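PDB 4O8V: probable alginate O-acetylase AlgJ, which probably adds acetyl groups to mannuronate residues of alginate, working with AlgI and AlgF at the bacterial inner membrane. Local coordinates for residues A160-D165 / P223-L228; A230-Q233 / D238-N241; I60-A65 / D83-F88; A40-V45 / W272-R277. One frame throughout, in Å; residues are numbered along the deposited sequence. Where two conformers were deposited one is given.

Interaction 1: A160-D165 / P223-L228; sequences APYKGD and PHWNFL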
loop_
_atom_site.group_PDB
_atom_site.type_symbol
_atom_site.label_atom_id
_atom_site.label_comp_id
_atom_site.label_asym_id
_atom_site.label_seq_id
_atom_site.Cartn_x
_atom_site.Cartn_y
_atom_site.Cartn_z
ATOM N N ALA A 160 -20.861 10.099 3.536
ATOM C CA ALA A 160 -20.974 11.410 2.891
ATOM C C ALA A 160 -20.214 11.396 1.576
ATOM O O ALA A 160 -19.320 10.553 1.385
ATOM C CB ALA A 160 -20.438 12.523 3.810
ATOM N N PRO A 161 -20.541 12.330 0.664
ATOM C CA PRO A 161 -19.776 12.376 -0.587
ATOM C C PRO A 161 -18.287 12.632 -0.373
ATOM O O PRO A 161 -17.878 13.250 0.615
ATOM C CB PRO A 161 -20.404 13.556 -1.352
ATOM C CG PRO A 161 -21.756 13.745 -0.767
ATOM C CD PRO A 161 -21.633 13.328 0.689
ATOM N N TYR A 162 -17.485 12.146 -1.309
ATOM C CA TYR A 162 -16.039 12.321 -1.244
ATOM C C TYR A 162 -15.503 12.593 -2.661
ATOM O O TYR A 162 -15.754 11.803 -3.572
ATOM C CB TYR A 162 -15.388 11.075 -0.631
ATOM C CG TYR A 162 -13.879 11.176 -0.569
ATOM C CD1 TYR A 162 -13.262 11.973 0.380
ATOM C CD2 TYR A 162 -13.081 10.511 -1.496
ATOM C CE1 TYR A 162 -11.876 12.105 0.418
ATOM C CE2 TYR A 162 -11.692 10.637 -1.464
ATOM C CZ TYR A 162 -11.105 11.420 -0.507
ATOM O OH TYR A 162 -9.727 11.532 -0.467
ATOM N N LYS A 163 -14.799 13.712 -2.847
ATOM C CA LYS A 163 -14.187 14.038 -4.140
ATOM C C LYS A 163 -12.848 13.324 -4.254
ATOM O O LYS A 163 -11.955 13.589 -3.461
ATOM C CB LYS A 163 -13.977 15.553 -4.300
ATOM C CG LYS A 163 -13.552 15.942 -5.727
ATOM C CD LYS A 163 -13.501 17.449 -5.937
ATOM C CE LYS A 163 -12.081 17.928 -6.186
ATOM N NZ LYS A 163 -12.028 19.403 -6.398
ATOM N N GLY A 164 -12.721 12.426 -5.234
ATOM C CA GLY A 164 -11.541 11.576 -5.365
ATOM C C GLY A 164 -10.291 12.305 -5.837
ATOM O O GLY A 164 -10.361 13.345 -6.521
ATOM N N ASP A 165 -9.126 11.753 -5.488
ATOM C CA ASP A 165 -7.876 12.447 -5.749
ATOM C C ASP A 165 -7.622 12.573 -7.257
ATOM O O ASP A 165 -7.015 13.529 -7.699
ATOM C CB ASP A 165 -6.688 11.758 -5.015
ATOM C CG ASP A 165 -6.474 10.278 -5.383
ATOM O OD1 ASP A 165 -7.286 9.633 -6.089
ATOM O OD2 ASP A 165 -5.453 9.714 -4.903
ATOM N N PRO A 223 -6.240 8.623 7.127
ATOM C CA PRO A 223 -7.236 8.093 8.063
ATOM C C PRO A 223 -8.533 7.636 7.372
ATOM O O PRO A 223 -9.245 6.786 7.920
ATOM C CB PRO A 223 -7.524 9.288 8.988
ATOM C CG PRO A 223 -6.281 10.125 8.929
ATOM C CD PRO A 223 -5.820 9.991 7.494
ATOM N N HIS A 224 -8.845 8.177 6.199
ATOM C CA HIS A 224 -10.130 7.849 5.563
ATOM C C HIS A 224 -10.273 6.350 5.264
ATOM O O HIS A 224 -11.384 5.831 5.275
ATOM C CB HIS A 224 -10.328 8.630 4.245
ATOM C CG HIS A 224 -10.738 10.062 4.420
ATOM N ND1 HIS A 224 -11.620 10.482 5.390
ATOM C CD2 HIS A 224 -10.411 11.168 3.708
ATOM C CE1 HIS A 224 -11.800 11.788 5.287
ATOM N NE2 HIS A 224 -11.071 12.229 4.278
ATOM N N TRP A 225 -9.169 5.657 4.978
ATOM C CA TRP A 225 -9.260 4.241 4.600
ATOM C C TRP A 225 -9.163 3.345 5.844
ATOM O O TRP A 225 -9.393 2.143 5.753
ATOM C CB TRP A 225 -8.184 3.869 3.562
ATOM C CG TRP A 225 -7.839 5.023 2.626
ATOM C CD1 TRP A 225 -6.584 5.493 2.305
ATOM C CD2 TRP A 225 -8.774 5.867 1.929
ATOM N NE1 TRP A 225 -6.692 6.571 1.431
ATOM C CE2 TRP A 225 -8.021 6.827 1.206
ATOM C CE3 TRP A 225 -10.174 5.912 1.856
ATOM C CZ2 TRP A 225 -8.624 7.816 0.425
ATOM C CZ3 TRP A 225 -10.769 6.892 1.079
ATOM C CH2 TRP A 225 -10.000 7.836 0.380
ATOM N N ASN A 226 -8.834 3.960 6.981
ATOM C CA ASN A 226 -8.726 3.288 8.287
ATOM C C ASN A 226 -7.890 2.010 8.242
ATOM O O ASN A 226 -8.209 1.036 8.931
ATOM C CB ASN A 226 -10.124 2.951 8.856
ATOM C CG ASN A 226 -10.103 2.722 10.375
ATOM O OD1 ASN A 226 -9.453 3.461 11.114
ATOM N ND2 ASN A 226 -10.781 1.672 10.836
ATOM N N PHE A 227 -6.832 1.992 7.427
ATOM C CA PHE A 227 -6.010 0.790 7.326
ATOM C C PHE A 227 -5.286 0.501 8.646
ATOM O O PHE A 227 -5.189 -0.667 9.057
ATOM C CB PHE A 227 -5.010 0.919 6.181
ATOM C CG PHE A 227 -4.239 -0.342 5.887
ATOM C CD1 PHE A 227 -4.878 -1.568 5.803
ATOM C CD2 PHE A 227 -2.855 -0.288 5.681
ATOM C CE1 PHE A 227 -4.164 -2.715 5.507
ATOM C CE2 PHE A 227 -2.140 -1.433 5.375
ATOM C CZ PHE A 227 -2.785 -2.645 5.299
ATOM N N LEU A 228 -4.785 1.545 9.308
ATOM C CA LEU A 228 -4.162 1.352 10.626
ATOM C C LEU A 228 -5.118 0.670 11.611
ATOM O O LEU A 228 -4.758 -0.293 12.299
ATOM C CB LEU A 228 -3.702 2.688 11.220
ATOM C CG LEU A 228 -2.997 2.584 12.574
ATOM C CD1 LEU A 228 -1.731 1.786 12.408
ATOM C CD2 LEU A 228 -2.687 3.969 13.068
#

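Interaction 2: A230-Q233 / D238-N241; sequences ALQQ and DVAN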
loop_
_atom_site.group_PDB
_atom_site.type_symbol
_atom_site.label_atom_id
_atom_site.label_comp_id
_atom_site.label_asym_id
_atom_site.label_seq_id
_atom_site.Cartn_x
_atom_site.Cartn_y
_atom_site.Cartn_z
ATOM N N ALA A 230 -7.796 -1.012 10.969
ATOM C CA ALA A 230 -8.187 -2.342 10.499
ATOM C C ALA A 230 -7.106 -3.371 10.883
ATOM O O ALA A 230 -7.410 -4.493 11.290
ATOM C CB ALA A 230 -8.429 -2.333 9.000
ATOM N N LEU A 231 -5.847 -2.961 10.784
ATOM C CA LEU A 231 -4.719 -3.792 11.197
ATOM C C LEU A 231 -4.702 -4.050 12.710
ATOM O O LEU A 231 -4.520 -5.184 13.136
ATOM C CB LEU A 231 -3.383 -3.143 10.780
ATOM C CG LEU A 231 -2.965 -3.299 9.321
ATOM C CD1 LEU A 231 -1.741 -2.424 8.985
ATOM C CD2 LEU A 231 -2.721 -4.794 9.025
ATOM N N GLN A 232 -4.860 -2.995 13.508
ATOM C CA GLN A 232 -4.944 -3.135 14.962
ATOM C C GLN A 232 -6.012 -4.147 15.339
ATOM O O GLN A 232 -5.761 -5.086 16.092
ATOM C CB GLN A 232 -5.255 -1.796 15.629
ATOM C CG GLN A 232 -4.119 -0.786 15.579
ATOM C CD GLN A 232 -4.569 0.594 16.009
ATOM O OE1 GLN A 232 -5.718 0.977 15.799
ATOM N NE2 GLN A 232 -3.661 1.356 16.600
ATOM N N GLN A 233 -7.207 -3.967 14.783
ATOM C CA GLN A 233 -8.299 -4.879 15.066
ATOM C C GLN A 233 -8.026 -6.310 14.605
ATOM O O GLN A 233 -8.276 -7.254 15.347
ATOM C CB GLN A 233 -9.587 -4.376 14.432
ATOM C CG GLN A 233 -10.774 -5.274 14.757
ATOM C CD GLN A 233 -12.079 -4.569 14.558
ATOM O OE1 GLN A 233 -12.385 -3.611 15.264
ATOM N NE2 GLN A 233 -12.860 -5.027 13.586
ATOM N N ASP A 238 -1.553 -3.365 19.208
ATOM C CA ASP A 238 -1.354 -1.952 18.896
ATOM C C ASP A 238 -0.407 -1.906 17.706
ATOM O O ASP A 238 0.366 -2.838 17.479
ATOM C CB ASP A 238 -0.806 -1.153 20.088
ATOM C CG ASP A 238 -0.936 0.361 19.889
ATOM O OD1 ASP A 238 -1.601 0.800 18.926
ATOM O OD2 ASP A 238 -0.388 1.119 20.716
ATOM N N VAL A 239 -0.513 -0.839 16.925
ATOM C CA VAL A 239 0.274 -0.641 15.715
ATOM C C VAL A 239 0.652 0.830 15.628
ATOM O O VAL A 239 -0.212 1.697 15.807
ATOM C CB VAL A 239 -0.493 -1.036 14.410
ATOM C CG1 VAL A 239 0.414 -0.845 13.199
ATOM C CG2 VAL A 239 -0.998 -2.471 14.461
ATOM N N ALA A 240 1.928 1.123 15.368
ATOM C CA ALA A 240 2.340 2.508 15.176
ATOM C C ALA A 240 2.437 2.831 13.684
ATOM O O ALA A 240 2.914 2.010 12.894
ATOM C CB ALA A 240 3.681 2.775 15.869
ATOM N N ASN A 241 1.979 4.021 13.301
ATOM C CA ASN A 241 1.950 4.405 11.886
ATOM C C ASN A 241 3.107 5.337 11.523
ATOM O O ASN A 241 3.218 6.434 12.059
ATOM C CB ASN A 241 0.635 5.084 11.525
ATOM C CG ASN A 241 0.338 5.003 10.040
ATOM O OD1 ASN A 241 1.203 4.598 9.254
ATOM N ND2 ASN A 241 -0.892 5.360 9.642
#

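Interaction 3: I60-A65 / D83-F88; sequences IVPAKA and DLYNQF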
loop_
_atom_site.group_PDB
_atom_site.type_symbol
_atom_site.label_atom_id
_atom_site.label_comp_id
_atom_site.label_asym_id
_atom_site.label_seq_id
_atom_site.Cartn_x
_atom_site.Cartn_y
_atom_site.Cartn_z
ATOM N N ILE A 60 1.869 -6.017 -0.848
ATOM C CA ILE A 60 1.847 -5.533 -2.238
ATOM C C ILE A 60 0.392 -5.233 -2.617
ATOM O O ILE A 60 -0.414 -6.148 -2.717
ATOM C CB ILE A 60 2.451 -6.576 -3.224
ATOM C CG1 ILE A 60 3.909 -6.896 -2.870
ATOM C CG2 ILE A 60 2.367 -6.059 -4.690
ATOM C CD1 ILE A 60 4.425 -8.139 -3.614
ATOM N N VAL A 61 0.049 -3.958 -2.801
ATOM C CA VAL A 61 -1.337 -3.603 -3.148
ATOM C C VAL A 61 -1.543 -3.713 -4.654
ATOM O O VAL A 61 -0.827 -3.102 -5.429
ATOM C CB VAL A 61 -1.695 -2.179 -2.702
ATOM C CG1 VAL A 61 -3.222 -1.927 -2.864
ATOM C CG2 VAL A 61 -1.277 -1.974 -1.244
ATOM N N PRO A 62 -2.525 -4.510 -5.076
ATOM C CA PRO A 62 -2.737 -4.614 -6.521
ATOM C C PRO A 62 -3.245 -3.298 -7.106
ATOM O O PRO A 62 -3.874 -2.511 -6.387
ATOM C CB PRO A 62 -3.790 -5.715 -6.641
ATOM C CG PRO A 62 -4.525 -5.689 -5.347
ATOM C CD PRO A 62 -3.456 -5.345 -4.308
ATOM N N ALA A 63 -2.967 -3.071 -8.387
ATOM C CA ALA A 63 -3.419 -1.867 -9.079
ATOM C C ALA A 63 -4.941 -1.847 -9.155
ATOM O O ALA A 63 -5.571 -2.893 -9.324
ATOM C CB ALA A 63 -2.826 -1.806 -10.464
ATOM N N LYS A 64 -5.529 -0.659 -9.049
ATOM C CA LYS A 64 -6.974 -0.556 -9.192
ATOM C C LYS A 64 -7.372 -1.039 -10.584
ATOM O O LYS A 64 -8.407 -1.703 -10.757
ATOM C CB LYS A 64 -7.460 0.876 -8.964
ATOM C CG LYS A 64 -8.987 0.987 -8.978
ATOM C CD LYS A 64 -9.468 2.332 -8.493
ATOM C CE LYS A 64 -9.872 3.213 -9.631
ATOM N NZ LYS A 64 -10.491 4.482 -9.144
ATOM N N ALA A 65 -6.532 -0.740 -11.576
ATOM C CA ALA A 65 -6.802 -1.159 -12.957
ATOM C C ALA A 65 -6.791 -2.672 -13.140
ATOM O O ALA A 65 -7.352 -3.186 -14.095
ATOM C CB ALA A 65 -5.803 -0.527 -13.907
ATOM N N ASP A 83 1.661 -8.260 -16.112
ATOM C CA ASP A 83 1.914 -9.267 -15.088
ATOM C C ASP A 83 2.812 -8.753 -13.965
ATOM O O ASP A 83 3.537 -9.531 -13.330
ATOM C CB ASP A 83 2.530 -10.516 -15.720
ATOM C CG ASP A 83 2.249 -11.779 -14.908
ATOM O OD1 ASP A 83 1.104 -11.907 -14.390
ATOM O OD2 ASP A 83 3.168 -12.632 -14.791
ATOM N N LEU A 84 2.723 -7.448 -13.714
ATOM C CA LEU A 84 3.590 -6.770 -12.744
ATOM C C LEU A 84 3.357 -7.272 -11.311
ATOM O O LEU A 84 4.315 -7.500 -10.566
ATOM C CB LEU A 84 3.371 -5.258 -12.811
ATOM C CG LEU A 84 4.246 -4.356 -11.927
ATOM C CD1 LEU A 84 5.719 -4.654 -12.124
ATOM C CD2 LEU A 84 3.955 -2.886 -12.270
ATOM N N TYR A 85 2.089 -7.442 -10.937
ATOM C CA TYR A 85 1.751 -7.938 -9.616
ATOM C C TYR A 85 2.389 -9.306 -9.367
ATOM O O TYR A 85 3.080 -9.490 -8.368
ATOM C CB TYR A 85 0.223 -8.004 -9.454
ATOM C CG TYR A 85 -0.249 -8.588 -8.141
ATOM C CD1 TYR A 85 -0.347 -7.798 -6.997
ATOM C CD2 TYR A 85 -0.584 -9.937 -8.043
ATOM C CE1 TYR A 85 -0.777 -8.333 -5.790
ATOM C CE2 TYR A 85 -1.022 -10.487 -6.847
ATOM C CZ TYR A 85 -1.104 -9.679 -5.719
ATOM O OH TYR A 85 -1.542 -10.249 -4.542
ATOM N N ASN A 86 2.184 -10.234 -10.304
ATOM C CA ASN A 86 2.739 -11.577 -10.239
ATOM C C ASN A 86 4.266 -11.574 -10.189
ATOM O O ASN A 86 4.872 -12.293 -9.394
ATOM C CB ASN A 86 2.255 -12.392 -11.450
ATOM C CG ASN A 86 2.766 -13.832 -11.454
ATOM O OD1 ASN A 86 2.613 -14.581 -10.482
ATOM N ND2 ASN A 86 3.363 -14.229 -12.559
ATOM N N GLN A 87 4.892 -10.765 -11.039
ATOM C CA GLN A 87 6.350 -10.707 -11.056
ATOM C C GLN A 87 6.918 -10.068 -9.789
ATOM O O GLN A 87 7.995 -10.458 -9.334
ATOM C CB GLN A 87 6.838 -9.958 -12.303
ATOM C CG GLN A 87 6.634 -10.740 -13.608
ATOM C CD GLN A 87 7.413 -12.074 -13.657
ATOM O OE1 GLN A 87 8.439 -12.245 -12.983
ATOM N NE2 GLN A 87 6.919 -13.017 -14.458
ATOM N N PHE A 88 6.213 -9.084 -9.234
ATOM C CA PHE A 88 6.590 -8.491 -7.943
ATOM C C PHE A 88 6.586 -9.598 -6.869
ATOM O O PHE A 88 7.551 -9.777 -6.112
ATOM C CB PHE A 88 5.623 -7.356 -7.580
ATOM C CG PHE A 88 6.115 -6.399 -6.509
ATOM C CD1 PHE A 88 7.202 -6.696 -5.699
ATOM C CD2 PHE A 88 5.439 -5.200 -6.292
ATOM C CE1 PHE A 88 7.619 -5.802 -4.713
ATOM C CE2 PHE A 88 5.849 -4.306 -5.320
ATOM C CZ PHE A 88 6.944 -4.604 -4.527
HETATM O O HOH W 1 -0.294 -8.807 -2.334
#

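Interaction 4: A40-V45 / W272-R277; sequences ALIRGV and WEFPER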
loop_
_atom_site.group_PDB
_atom_site.type_symbol
_atom_site.label_atom_id
_atom_site.label_comp_id
_atom_site.label_asym_id
_atom_site.label_seq_id
_atom_site.Cartn_x
_atom_site.Cartn_y
_atom_site.Cartn_z
ATOM N N ALA A 40 16.358 -4.681 -5.098
ATOM C CA ALA A 40 17.589 -4.808 -4.314
ATOM C C ALA A 40 17.463 -3.977 -3.044
ATOM O O ALA A 40 17.936 -4.372 -1.974
ATOM C CB ALA A 40 18.813 -4.381 -5.135
ATOM N N LEU A 41 16.797 -2.835 -3.147
ATOM C CA LEU A 41 16.554 -2.012 -1.959
ATOM C C LEU A 41 15.548 -2.647 -1.006
ATOM O O LEU A 41 15.730 -2.603 0.217
ATOM C CB LEU A 41 16.100 -0.611 -2.363
ATOM C CG LEU A 41 17.241 0.167 -3.023
ATOM C CD1 LEU A 41 16.718 1.448 -3.654
ATOM C CD2 LEU A 41 18.307 0.457 -1.969
ATOM N N ILE A 42 14.477 -3.232 -1.542
ATOM C CA ILE A 42 13.527 -3.940 -0.701
ATOM C C ILE A 42 14.190 -5.088 0.065
ATOM O O ILE A 42 13.937 -5.289 1.254
ATOM C CB ILE A 42 12.355 -4.509 -1.545
ATOM C CG1 ILE A 42 11.480 -3.368 -2.060
ATOM C CG2 ILE A 42 11.556 -5.542 -0.744
ATOM C CD1 ILE A 42 10.507 -3.816 -3.175
ATOM N N ARG A 43 15.037 -5.840 -0.629
ATOM C CA ARG A 43 15.754 -6.945 -0.020
ATOM C C ARG A 43 16.698 -6.448 1.092
ATOM O O ARG A 43 16.826 -7.080 2.148
ATOM C CB ARG A 43 16.533 -7.714 -1.086
ATOM C CG ARG A 43 17.234 -8.950 -0.565
ATOM C CD ARG A 43 18.626 -9.079 -1.139
ATOM N NE ARG A 43 18.645 -9.241 -2.586
ATOM C CZ ARG A 43 19.385 -8.505 -3.413
ATOM N NH1 ARG A 43 19.334 -8.728 -4.723
ATOM N NH2 ARG A 43 20.168 -7.546 -2.936
ATOM N N GLY A 44 17.341 -5.316 0.854
ATOM C CA GLY A 44 18.236 -4.740 1.849
ATOM C C GLY A 44 17.477 -4.283 3.080
ATOM O O GLY A 44 17.944 -4.417 4.214
ATOM N N VAL A 45 16.289 -3.744 2.855
ATOM C CA VAL A 45 15.420 -3.354 3.956
ATOM C C VAL A 45 15.019 -4.581 4.778
ATOM O O VAL A 45 15.107 -4.556 6.008
ATOM C CB VAL A 45 14.169 -2.620 3.447
ATOM C CG1 VAL A 45 13.127 -2.569 4.537
ATOM C CG2 VAL A 45 14.554 -1.205 2.952
ATOM N N TRP A 272 4.797 -3.415 5.596
ATOM C CA TRP A 272 5.251 -2.450 4.595
ATOM C C TRP A 272 4.299 -2.470 3.398
ATOM O O TRP A 272 4.323 -3.404 2.595
ATOM C CB TRP A 272 6.662 -2.786 4.129
ATOM C CG TRP A 272 7.278 -1.753 3.242
ATOM C CD1 TRP A 272 6.763 -0.523 2.906
ATOM C CD2 TRP A 272 8.555 -1.846 2.581
ATOM N NE1 TRP A 272 7.638 0.147 2.085
ATOM C CE2 TRP A 272 8.739 -0.645 1.860
ATOM C CE3 TRP A 272 9.544 -2.827 2.525
ATOM C CZ2 TRP A 272 9.893 -0.392 1.092
ATOM C CZ3 TRP A 272 10.688 -2.585 1.763
ATOM C CH2 TRP A 272 10.848 -1.372 1.056
ATOM N N GLU A 273 3.474 -1.436 3.303
ATOM C CA GLU A 273 2.490 -1.316 2.228
ATOM C C GLU A 273 3.140 -0.659 1.000
ATOM O O GLU A 273 3.714 0.436 1.074
ATOM C CB GLU A 273 1.270 -0.542 2.732
ATOM C CG GLU A 273 0.354 -0.044 1.630
ATOM C CD GLU A 273 0.587 1.426 1.297
ATOM O OE1 GLU A 273 0.628 2.267 2.235
ATOM O OE2 GLU A 273 0.700 1.752 0.094
ATOM N N PHE A 274 3.080 -1.372 -0.123
ATOM C CA PHE A 274 3.865 -1.069 -1.320
ATOM C C PHE A 274 2.988 -1.365 -2.543
ATOM O O PHE A 274 2.913 -2.508 -2.997
ATOM C CB PHE A 274 5.159 -1.921 -1.332
ATOM C CG PHE A 274 6.242 -1.412 -2.260
ATOM C CD1 PHE A 274 5.977 -1.142 -3.599
ATOM C CD2 PHE A 274 7.549 -1.198 -1.782
ATOM C CE1 PHE A 274 6.997 -0.687 -4.454
ATOM C CE2 PHE A 274 8.566 -0.725 -2.624
ATOM C CZ PHE A 274 8.286 -0.461 -3.962
ATOM N N PRO A 275 2.295 -0.349 -3.068
ATOM C CA PRO A 275 1.417 -0.598 -4.214
ATOM C C PRO A 275 2.219 -1.023 -5.464
ATOM O O PRO A 275 3.323 -0.517 -5.680
ATOM C CB PRO A 275 0.722 0.762 -4.434
ATOM C CG PRO A 275 0.826 1.462 -3.074
ATOM C CD PRO A 275 2.215 1.041 -2.591
ATOM N N GLU A 276 1.680 -1.933 -6.269
ATOM C CA GLU A 276 2.476 -2.534 -7.341
ATOM C C GLU A 276 3.037 -1.527 -8.356
ATOM O O GLU A 276 4.156 -1.698 -8.831
ATOM C CB GLU A 276 1.666 -3.616 -8.069
ATOM C CG GLU A 276 0.482 -3.100 -8.879
ATOM C CD GLU A 276 -0.046 -4.109 -9.896
ATOM O OE1 GLU A 276 0.518 -4.209 -11.010
ATOM O OE2 GLU A 276 -1.051 -4.781 -9.602
ATOM N N ARG A 277 2.293 -0.463 -8.663
ATOM C CA ARG A 277 2.700 0.462 -9.714
ATOM C C ARG A 277 4.001 1.205 -9.405
ATOM O O ARG A 277 4.602 1.776 -10.303
ATOM C CB ARG A 277 1.593 1.490 -9.989
ATOM C CG ARG A 277 1.458 2.593 -8.916
ATOM C CD ARG A 277 0.227 3.457 -9.242
ATOM N NE ARG A 277 0.098 4.689 -8.461
ATOM C CZ ARG A 277 -0.713 4.810 -7.410
ATOM N NH1 ARG A 277 -1.418 3.764 -7.000
ATOM N NH2 ARG A 277 -0.808 5.966 -6.762
#

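Interaction 1: A160-D165 / P223-L228
Tyr162 holds CG trans to its backbone nitrogen (chi1 178°), which sends the ring off the end of strand 152-162 straight at His224 and Trp225. Trp225 answers with an unusual chi1 of -32°, away from the staggered positions, and this turns the far rim of its indole to the tyrosine. The edge of Trp225's six-membered ring is turned to the face of Tyr162, an offset edge-to-face pair with planes at 90° and centroids 5.7 Å apart; Trp225 CH2 comes within 3.8 Å of Tyr162 CE2. The same CH2 lies 3.8 Å from Tyr162 OH. His224 meets the ring obliquely on the CE1 side, its CD2 3.7 Å from Tyr162 CE1, while its own CB sits over one face of the Trp225 indole. This aromatic cluster flanks the probable catalytic centre of the SGNH hydrolase-like fold: Trp225 stacks on His122 and Tyr162 touches Asp120, both probably active-site residues. With an alanine in place of Tyr162, the edge of Trp225 would probably lose the face it packs against and the imidazole of His224 would be freer to turn. Flat rings suit a contact made by the rim of one ring on the face of another, with no hydrogen bond across it. Just beyond Tyr162, the backbone N of Asp165 hydrogen-bonds to OD2 of Asp120.

Interaction 2: A230-Q233 / D238-N241
Gln232 on helix 227-235 meets Asp238 and Val239, where the chain turns back into strand 239-241 at the edge of the parallel sheet. The helix lies in the beta-alpha-beta crossover that leads from strand 212-215 to this neighbouring strand. Gln232 and Asp238 run alongside each other with their ends heading the same way, and the amide is turned 43° from the carboxylate. NE2 of Gln232 makes a weak bond to OD1 of Asp238, 3.2 Å long and bent to 126°; since the aspartate was modelled in two conformers, this bond is doubtful. In the same conformer OD1 also accepts the backbone N of Val239 at 2.8 Å, from well above the carboxylate plane. Gln232 suits a partly exposed place, since its aliphatic stem can pack while its amide reaches polar atoms. The stem crosses Val239 at a slant, CG of Gln232 lying 3.7 Å from CG2 of Val239. That methyl faces the helix because CG1 takes the position trans to the backbone nitrogen (chi1 -178°) and packs on Leu228 instead. Replacing Gln232 by an alanine would probably leave CG2 of Val239 without the stem it packs on and cost OD1 of Asp238 its weak amide partner. Deeper in, the buried Leu231 makes a looser contact, CB to Val239 CG2 at 4.4 Å, and the same methyl lies 4.0 Å from the backbone N of Gln232.

Interaction 3: I60-A65 / D83-F88
Ile60, near the end of strand 55-61, fits its branched side chain against Phe88 and Tyr85, one turn apart on helix 84-94. Its chi1 of -60° puts CG2 anti to the backbone N and CG1 beside it, with both branches meeting the Phe88 ring, and the extended second torsion carries CD1 over one face, 3.9 Å from the centroid and 17° off the normal, a CH-pi contact. CG2 lies over the same face, displaced outward past Phe88 CD2, from which it is 3.6 Å away, and also meets CD1 of Tyr85 at 4.0 Å. Tyr85 projects from the helix with CG opposite the backbone nitrogen (chi1 176°), laying its ring beside Pro62, whose CB is 4.0 Å from Tyr85 CD1. The carbonyl oxygen of Ile60 sits at the edge of the tyrosine ring. A water bridges this oxygen (2.7 Å) and Tyr85 OH (2.9 Å); the hydroxyl also hydrogen-bonds to OD1 of Asp101 and the backbone N of Met103, satisfying a buried polar end. Phe88 further meets Phe274 edge-to-face. Branched aliphatic and aromatic residues suit such a seam, in which a helix covers the edge strand of the parallel sheet in the alpha/beta/alpha architecture of SGNH hydrolases.

Interaction 4: A40-V45 / W272-R277
Ile42 and Val45 face Trp272 and Phe274 between helix 40-45 and strand 272-275, which run antiparallel at 172° with their axes 12.6 Å apart. This is the helix-on-sheet packing of an alpha/beta/alpha fold: helix 31-51 covers one face of the parallel sheet, in which strand 269-275 is an inner member. The wide gap is filled by two large aromatic side chains. Being two apart on a strand, Trp272 and Phe274 project to the same side, and CD2 of Phe274 lies 3.7 Å above the plane of the Trp272 indole, offset toward its rim. Trp272 holds CG opposite its backbone nitrogen (chi1 -172°), which drives the six-membered ring out to the helix. There CZ3 of Trp272 meets CG1 of Val45 at 3.7 Å, while the neighbouring CH2 lies 3.8 Å from CG1 of Ile42. The two aliphatic residues are three apart on the helix, a spacing of about one turn that brings both side chains to the sheet, and they touch neighbouring atoms at the end of the ring. Val45 and Trp272 reach toward each other from opposite directions, meeting obliquely at the ring, whereas Ile42 crosses the indole at a slant. The indole N-H is satisfied by the carbonyl oxygen of Pro249, to which NE1 hydrogen-bonds. Glu273 turns to the other side of the strand, where it bonds to Thr217 and Ser220 near the probable nucleophile Ser218. Ile42, whose side chain also touches Phe88, reaches on with its extended branch until CD1 lies 3.7 Å from CE2 of Phe274.

Overall arrangement
Interactions 2, 3 and 4 all reach the four-stranded parallel sheet, ordered 55-61, 269-275, 212-215, 239-241. Interactions 3 and 4 lie on neighbouring strands, centres 13 Å apart, and touch through Glu276, which bonds to the backbone of Val61 and Ala63. Interaction 2 sits at the opposite edge of the sheet from interaction 3, their centres about 24 Å apart. Interactions 1 and 2 share helix 227-235 and touch where Leu228 packs on Val239 and Asn241. Along the chain interaction 3 comes first, then 1, then 2, all within the span of interaction 4, which brings early and late residues together over one sheet face; interaction 1 borders the probable catalytic residues that this scaffold carries.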